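Local coordinates for protein putative nuclease YbcO (Escherichia coli K-12, PDB 3G27) that is probably a nuclease of prophage origin and binds a zinc ion through four cysteines, at residues A[13-18]-A[51-56]. Numbering follows the deposited sequence.
With ZN (zinc ion), chain B.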
loop_
_atom_site.group_PDB
_atom_site.type_symbol
_atom_site.label_atom_id
_atom_site.label_comp_id
_atom_site.label_asym_id
_atom_site.label_seq_id
_atom_site.Cartn_x
_atom_site.Cartn_y
_atom_site.Cartn_z
ATOM N N CYS A 13 -11.844 6.257 9.074
ATOM C CA CYS A 13 -11.409 5.044 8.386
ATOM C C CYS A 13 -10.860 5.421 7.027
ATOM O O CYS A 13 -11.494 6.163 6.295
ATOM C CB CYS A 13 -12.586 4.084 8.213
ATOM S SG CYS A 13 -12.186 2.491 7.500
ATOM N N GLN A 14 -9.673 4.911 6.704
ATOM C CA GLN A 14 -9.064 5.115 5.393
ATOM C C GLN A 14 -9.256 3.930 4.456
ATOM O O GLN A 14 -8.865 4.014 3.305
ATOM C CB GLN A 14 -7.580 5.419 5.546
ATOM C CG GLN A 14 -7.293 6.677 6.334
ATOM C CD GLN A 14 -7.923 7.909 5.677
ATOM O OE1 GLN A 14 -7.674 8.191 4.509
ATOM N NE2 GLN A 14 -8.764 8.628 6.426
ATOM N N VAL A 15 -9.867 2.843 4.940
ATOM C CA VAL A 15 -10.055 1.618 4.127
ATOM C C VAL A 15 -11.364 1.762 3.350
ATOM O O VAL A 15 -11.404 1.601 2.134
ATOM C CB VAL A 15 -10.124 0.332 4.993
ATOM C CG1 VAL A 15 -10.437 -0.871 4.129
ATOM C CG2 VAL A 15 -8.846 0.102 5.759
ATOM N N ARG A 16 -12.439 2.048 4.076
ATOM C CA ARG A 16 -13.734 2.381 3.482
ATOM C C ARG A 16 -14.250 1.388 2.435
ATOM O O ARG A 16 -14.622 1.794 1.330
ATOM C CB ARG A 16 -13.675 3.784 2.867
ATOM C CG ARG A 16 -12.778 4.759 3.639
ATOM C CD ARG A 16 -13.147 6.204 3.345
ATOM N NE ARG A 16 -12.034 7.132 3.538
ATOM C CZ ARG A 16 -11.304 7.620 2.545
ATOM N NH1 ARG A 16 -10.316 8.468 2.797
ATOM N NH2 ARG A 16 -11.569 7.260 1.293
ATOM N N ILE A 17 -14.302 0.101 2.784
ATOM C CA ILE A 17 -14.904 -0.890 1.904
ATOM C C ILE A 17 -16.403 -0.587 1.866
ATOM O O ILE A 17 -17.073 -0.531 2.917
ATOM C CB ILE A 17 -14.677 -2.341 2.376
ATOM C CG1 ILE A 17 -13.185 -2.664 2.406
ATOM C CG2 ILE A 17 -15.418 -3.293 1.445
ATOM C CD1 ILE A 17 -12.812 -3.930 3.125
ATOM N N PRO A 18 -16.949 -0.373 0.669
ATOM C CA PRO A 18 -18.368 -0.071 0.638
ATOM C C PRO A 18 -19.222 -1.122 1.326
ATOM O O PRO A 18 -18.955 -2.301 1.207
ATOM C CB PRO A 18 -18.678 -0.019 -0.860
ATOM C CG PRO A 18 -17.371 0.394 -1.487
ATOM C CD PRO A 18 -16.339 -0.288 -0.679
ATOM N N THR A 51 -2.940 0.608 8.429
ATOM C CA THR A 51 -3.951 1.597 8.058
ATOM C C THR A 51 -4.896 1.873 9.221
ATOM O O THR A 51 -5.117 1.015 10.059
ATOM C CB THR A 51 -4.782 1.127 6.835
ATOM O OG1 THR A 51 -5.674 2.177 6.430
ATOM C CG2 THR A 51 -5.571 -0.181 7.135
ATOM N N ILE A 52 -5.436 3.097 9.260
ATOM C CA ILE A 52 -6.548 3.462 10.136
ATOM C C ILE A 52 -7.732 2.713 9.542
ATOM O O ILE A 52 -7.987 2.799 8.336
ATOM C CB ILE A 52 -6.876 5.001 10.096
ATOM C CG1 ILE A 52 -5.633 5.883 10.380
ATOM C CG2 ILE A 52 -7.935 5.345 11.084
ATOM C CD1 ILE A 52 -5.799 7.349 9.931
ATOM N N ALA A 53 -8.441 1.972 10.372
ATOM C CA ALA A 53 -9.558 1.188 9.905
ATOM C C ALA A 53 -10.593 1.186 11.008
ATOM O O ALA A 53 -10.237 1.058 12.170
ATOM C CB ALA A 53 -9.090 -0.249 9.585
ATOM N N CYS A 54 -11.860 1.358 10.635
ATOM C CA CYS A 54 -12.998 1.158 11.537
ATOM C C CYS A 54 -13.113 -0.310 11.858
ATOM O O CYS A 54 -12.514 -1.130 11.182
ATOM C CB CYS A 54 -14.304 1.607 10.901
ATOM S SG CYS A 54 -14.919 0.532 9.534
ATOM N N SER A 55 -13.891 -0.638 12.888
ATOM C CA SER A 55 -13.939 -1.984 13.413
ATOM C C SER A 55 -14.339 -3.016 12.359
ATOM O O SER A 55 -13.795 -4.120 12.312
ATOM C CB SER A 55 -14.873 -2.048 14.627
ATOM O OG SER A 55 -16.171 -1.520 14.361
ATOM N N ALA A 56 -15.269 -2.621 11.501
ATOM C CA ALA A 56 -15.799 -3.474 10.439
ATOM C C ALA A 56 -14.785 -3.731 9.349
ATOM O O ALA A 56 -14.579 -4.850 8.903
ATOM C CB ALA A 56 -17.032 -2.816 9.844
HETATM ZN ZN ZN B . -14.254 1.307 7.431
#
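Cys13 and Cys54 supply two of the four sulfur ligands of a Cys4 zinc site, bringing the loop before strand 29-32 against the junction of strand 50-53 and helix 55-61. Cys13 SG lies 2.4 Å from the zinc and Cys54 SG 2.3 Å; Cys21 and Cys57 complete the site. With SG anti to the backbone N (chi1 -175°), the Cys13 sulfur lies beside its carbonyl carbon, where the following N-H groups of its own loop can reach it: Arg16 N bonds to SG at 3.5 Å, and Val15 N adds a weak bond. Across the contact the same SG accepts the N-H of Cys54, 3.3 Å from N to SG and nearly straight at 171°. Cys54 sits at the N-cap of helix 55-61, its side chain capping a backbone N of that helix. Next to the metal site, Gln14 N binds Ile52 O at 3.2 Å, approaching from above the carbonyl plane. The Gln14 and Ile52 side chains run side by side in the same direction, Gln14 CG lying 4.0 Å from Ile52 CD1. The CB of Val15 is directed at the strand, and Val15 CG2 meets Thr51 CG2 at 3.6 Å, the two side chains crossing at about a right angle, and also touches Ala53 CB. Helix 70-90 packs on Gln14 and Val15. The zinc, two N-H groups and a third, weak one would probably stabilise negative charge on the buried Cys13 sulfur, consistent with a thiolate ligand, while the metal ties loop to strand end.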